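Local coordinates for putative histidine protein kinase (Rhodobacter sphaeroides, PDB 3KYJ) that probably passes sensory signals from chemoreceptors to the flagellar motors as a CheA-type histidine kinase, this piece holding its phosphotransfer (Hpt) domain, at residues 85-98 with 124-136. Numbering follows the deposited sequence.
Sequences VPMDGEIVEILLFA and LMDQLRSKIARCS
Lys-131 reaches across from helix 122-135 to the start of helix 89-112, and its chain can be followed atom by atom. Lys-131 CB rests on CD1 of Ile-94 at 3.6 Å. CG touches both that methyl and Ile-91 CG1. A bend at chi2 (55°) carries the rest of the chain across Ile-91, nearly at a right angle, with Ile-91 CG1 3.5 Å from Lys-131 CE. CD and CE also run beside the Glu-90 carboxylate. At the tip, NZ makes two salt bridges. One, 2.8 Å long, runs from Lys-131 NZ to the syn lone pair of Asp-88 OD2. The other reaches Glu-90 OE1 from above the carboxylate plane.

Arg-134 grips Glu-90 end-on. Arg-134 NH1 gives a nearly straight bond to Glu-90 OE1 (2.9 Å, 177°), and NH2 bonds to OE2. Ser-130 OG accepts from NE and NH2, which steadies the guanidinium. Asp-88 has a second task: its OD1 caps the helix by accepting from Ile-91 N.

Further along, apolar groups pack. Ile-94 is a knob among Leu-124, Gln-127, Leu-128 and Lys-131; Ile-94 CG2 meets Leu-128 CD2 at 3.6 Å. The Gln-127 amide lies 18° from parallel to the Phe-97 ring, with Gln-127 OE1 3.5 Å from Phe-97 CD2. At the other end, Val-85 CG1 touches Cys-135 SG.

Hpt domains are helical bundles. In this all-helical chain the contact packs the last helix, 122-135, antiparallel against the first turns of helix 89-112; Ala-98 also touches Cys-73 of helix 64-82. Two carboxylates facing two cations should largely balance their charges, while the aliphatic part of Lys-131 extends the apolar packing up to the salt bridges.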
# COMPACT_ATOMS: atom_id res chain seq x y z
N VAL A 85 -3.58 -15.01 18.42
CA VAL A 85 -4.87 -15.65 18.17
C VAL A 85 -4.74 -16.75 17.10
O VAL A 85 -4.20 -16.51 16.04
CB VAL A 85 -5.91 -14.57 17.72
CG1 VAL A 85 -7.23 -15.21 17.32
CG2 VAL A 85 -6.13 -13.59 18.84
N PRO A 86 -5.20 -17.97 17.39
CA PRO A 86 -5.12 -18.99 16.33
C PRO A 86 -6.02 -18.70 15.12
O PRO A 86 -7.10 -18.12 15.26
CB PRO A 86 -5.61 -20.27 17.04
CG PRO A 86 -5.42 -20.00 18.49
CD PRO A 86 -5.70 -18.53 18.65
N MET A 87 -5.53 -19.09 13.96
CA MET A 87 -6.28 -18.97 12.71
C MET A 87 -7.30 -20.10 12.66
O MET A 87 -7.15 -21.08 11.92
CB MET A 87 -5.33 -19.01 11.50
CG MET A 87 -6.00 -18.95 10.11
SD MET A 87 -7.01 -17.50 9.74
CE MET A 87 -5.79 -16.20 9.57
N ASP A 88 -8.34 -19.96 13.47
CA ASP A 88 -9.32 -21.03 13.59
C ASP A 88 -10.28 -21.08 12.41
O ASP A 88 -10.27 -20.21 11.53
CB ASP A 88 -10.06 -20.94 14.95
CG ASP A 88 -11.06 -19.79 15.03
OD1 ASP A 88 -11.67 -19.41 14.02
OD2 ASP A 88 -11.22 -19.27 16.16
N GLY A 89 -11.11 -22.11 12.39
CA GLY A 89 -11.97 -22.39 11.27
C GLY A 89 -12.98 -21.26 11.06
O GLY A 89 -13.38 -21.00 9.93
N GLU A 90 -13.36 -20.60 12.15
CA GLU A 90 -14.33 -19.52 12.04
C GLU A 90 -13.71 -18.30 11.34
O GLU A 90 -14.36 -17.64 10.51
CB GLU A 90 -14.89 -19.12 13.41
CG GLU A 90 -15.98 -18.06 13.28
CD GLU A 90 -16.64 -17.71 14.60
OE1 GLU A 90 -16.08 -18.04 15.66
OE2 GLU A 90 -17.72 -17.10 14.56
N ILE A 91 -12.48 -17.98 11.71
CA ILE A 91 -11.78 -16.88 11.04
C ILE A 91 -11.69 -17.15 9.55
O ILE A 91 -11.96 -16.26 8.72
CB ILE A 91 -10.39 -16.63 11.64
CG1 ILE A 91 -10.51 -16.18 13.10
CG2 ILE A 91 -9.62 -15.63 10.79
CD1 ILE A 91 -9.22 -15.75 13.81
N VAL A 92 -11.31 -18.37 9.18
CA VAL A 92 -11.16 -18.72 7.78
C VAL A 92 -12.49 -18.54 7.05
O VAL A 92 -12.55 -17.98 5.97
CB VAL A 92 -10.57 -20.13 7.60
CG1 VAL A 92 -10.62 -20.55 6.14
CG2 VAL A 92 -9.14 -20.17 8.14
N GLU A 93 -13.56 -18.98 7.70
CA GLU A 93 -14.90 -18.90 7.15
C GLU A 93 -15.36 -17.45 6.89
O GLU A 93 -15.87 -17.12 5.81
CB GLU A 93 -15.86 -19.56 8.14
CG GLU A 93 -17.33 -19.43 7.86
CD GLU A 93 -18.16 -20.08 8.95
OE1 GLU A 93 -17.80 -21.20 9.40
OE2 GLU A 93 -19.17 -19.48 9.36
N ILE A 94 -15.20 -16.62 7.91
CA ILE A 94 -15.60 -15.22 7.83
C ILE A 94 -14.78 -14.52 6.73
O ILE A 94 -15.31 -13.72 5.95
CB ILE A 94 -15.41 -14.49 9.17
CG1 ILE A 94 -16.38 -15.06 10.21
CG2 ILE A 94 -15.64 -12.99 9.01
CD1 ILE A 94 -16.05 -14.64 11.63
N LEU A 95 -13.50 -14.85 6.62
CA LEU A 95 -12.67 -14.20 5.62
C LEU A 95 -12.97 -14.69 4.20
O LEU A 95 -12.82 -13.92 3.26
CB LEU A 95 -11.19 -14.32 5.95
CG LEU A 95 -10.73 -13.59 7.21
CD1 LEU A 95 -9.28 -13.93 7.57
CD2 LEU A 95 -10.91 -12.08 7.02
N LEU A 96 -13.38 -15.95 4.05
CA LEU A 96 -13.85 -16.43 2.75
C LEU A 96 -15.11 -15.65 2.32
O LEU A 96 -15.22 -15.23 1.18
CB LEU A 96 -14.13 -17.94 2.75
CG LEU A 96 -12.89 -18.78 2.48
CD1 LEU A 96 -13.20 -20.25 2.76
CD2 LEU A 96 -12.40 -18.57 1.06
N PHE A 97 -16.04 -15.45 3.25
CA PHE A 97 -17.22 -14.62 3.01
C PHE A 97 -16.77 -13.20 2.64
O PHE A 97 -17.27 -12.60 1.68
CB PHE A 97 -18.12 -14.65 4.26
CG PHE A 97 -19.36 -13.80 4.19
CD1 PHE A 97 -20.14 -13.76 3.06
CD2 PHE A 97 -19.73 -13.03 5.27
CE1 PHE A 97 -21.30 -12.96 3.01
CE2 PHE A 97 -20.87 -12.24 5.23
CZ PHE A 97 -21.63 -12.21 4.10
N ALA A 98 -15.81 -12.67 3.38
CA ALA A 98 -15.28 -11.35 3.07
C ALA A 98 -14.69 -11.29 1.67
O ALA A 98 -14.89 -10.31 0.96
CB ALA A 98 -14.27 -10.90 4.09
N LEU A 124 -21.52 -8.59 7.06
CA LEU A 124 -20.12 -8.95 7.13
C LEU A 124 -19.43 -8.13 8.20
O LEU A 124 -18.62 -8.66 8.97
CB LEU A 124 -19.44 -8.72 5.78
CG LEU A 124 -17.91 -8.79 5.82
CD1 LEU A 124 -17.42 -10.20 6.20
CD2 LEU A 124 -17.33 -8.36 4.48
N MET A 125 -19.73 -6.83 8.26
CA MET A 125 -19.09 -5.99 9.25
C MET A 125 -19.44 -6.49 10.66
O MET A 125 -18.59 -6.56 11.53
CB MET A 125 -19.47 -4.52 9.05
CG MET A 125 -18.91 -3.90 7.74
SD MET A 125 -17.11 -3.82 7.74
CE MET A 125 -16.86 -2.38 8.79
N ASP A 126 -20.71 -6.80 10.89
CA ASP A 126 -21.08 -7.31 12.20
C ASP A 126 -20.31 -8.59 12.56
O ASP A 126 -19.88 -8.75 13.70
CB ASP A 126 -22.58 -7.59 12.27
CG ASP A 126 -23.42 -6.34 12.49
OD1 ASP A 126 -22.87 -5.26 12.83
OD2 ASP A 126 -24.66 -6.45 12.35
N GLN A 127 -20.14 -9.48 11.58
CA GLN A 127 -19.46 -10.76 11.83
C GLN A 127 -17.99 -10.53 12.15
O GLN A 127 -17.43 -11.12 13.05
CB GLN A 127 -19.58 -11.68 10.62
CG GLN A 127 -20.99 -12.21 10.39
CD GLN A 127 -21.11 -13.03 9.12
OE1 GLN A 127 -20.15 -13.68 8.70
NE2 GLN A 127 -22.29 -13.02 8.51
N LEU A 128 -17.36 -9.64 11.40
CA LEU A 128 -15.98 -9.32 11.69
C LEU A 128 -15.85 -8.70 13.08
O LEU A 128 -14.98 -9.10 13.86
CB LEU A 128 -15.41 -8.37 10.64
CG LEU A 128 -15.16 -8.98 9.26
CD1 LEU A 128 -15.07 -7.89 8.23
CD2 LEU A 128 -13.87 -9.83 9.21
N ARG A 129 -16.74 -7.75 13.43
CA ARG A 129 -16.60 -7.09 14.71
C ARG A 129 -16.81 -8.09 15.85
O ARG A 129 -16.14 -8.01 16.87
CB ARG A 129 -17.61 -5.93 14.86
CG ARG A 129 -17.31 -4.75 13.96
CD ARG A 129 -18.15 -3.51 14.39
NE ARG A 129 -18.22 -2.48 13.34
CZ ARG A 129 -17.19 -1.71 12.99
NH1 ARG A 129 -16.00 -1.85 13.57
NH2 ARG A 129 -17.34 -0.81 12.04
N SER A 130 -17.75 -9.02 15.66
CA SER A 130 -18.06 -10.05 16.65
C SER A 130 -16.86 -10.98 16.87
O SER A 130 -16.48 -11.23 18.00
CB SER A 130 -19.25 -10.89 16.20
OG SER A 130 -19.40 -12.03 17.04
N LYS A 131 -16.29 -11.51 15.78
CA LYS A 131 -15.14 -12.40 15.90
C LYS A 131 -13.96 -11.65 16.52
O LYS A 131 -13.30 -12.16 17.40
CB LYS A 131 -14.77 -13.01 14.57
CG LYS A 131 -13.66 -14.06 14.69
CD LYS A 131 -14.01 -15.15 15.69
CE LYS A 131 -13.09 -16.36 15.47
NZ LYS A 131 -13.28 -17.41 16.51
N ILE A 132 -13.72 -10.42 16.09
CA ILE A 132 -12.64 -9.63 16.68
C ILE A 132 -12.80 -9.48 18.19
O ILE A 132 -11.85 -9.69 18.95
CB ILE A 132 -12.51 -8.26 15.98
CG1 ILE A 132 -11.94 -8.44 14.58
CG2 ILE A 132 -11.63 -7.32 16.78
CD1 ILE A 132 -12.04 -7.18 13.69
N ALA A 133 -14.01 -9.16 18.63
CA ALA A 133 -14.29 -9.00 20.04
C ALA A 133 -14.14 -10.31 20.82
O ALA A 133 -13.59 -10.33 21.92
CB ALA A 133 -15.69 -8.43 20.23
N ARG A 134 -14.63 -11.41 20.24
CA ARG A 134 -14.64 -12.69 20.95
C ARG A 134 -13.27 -13.31 21.06
O ARG A 134 -12.98 -13.99 22.03
CB ARG A 134 -15.56 -13.69 20.26
CG ARG A 134 -17.01 -13.54 20.63
CD ARG A 134 -17.86 -14.56 19.93
NE ARG A 134 -17.94 -14.28 18.51
CZ ARG A 134 -17.51 -15.08 17.54
NH1 ARG A 134 -16.94 -16.24 17.83
NH2 ARG A 134 -17.66 -14.70 16.28
N CYS A 135 -12.43 -13.12 20.07
CA CYS A 135 -11.15 -13.80 20.13
C CYS A 135 -10.09 -12.85 20.69
O CYS A 135 -8.95 -13.24 20.90
CB CYS A 135 -10.78 -14.38 18.76
SG CYS A 135 -10.06 -13.23 17.68
N SER A 136 -10.50 -11.61 20.97
CA SER A 136 -9.61 -10.69 21.68
C SER A 136 -10.27 -10.12 22.94
O SER A 136 -10.01 -8.98 23.31
CB SER A 136 -9.19 -9.55 20.75
OG SER A 136 -8.40 -10.03 19.68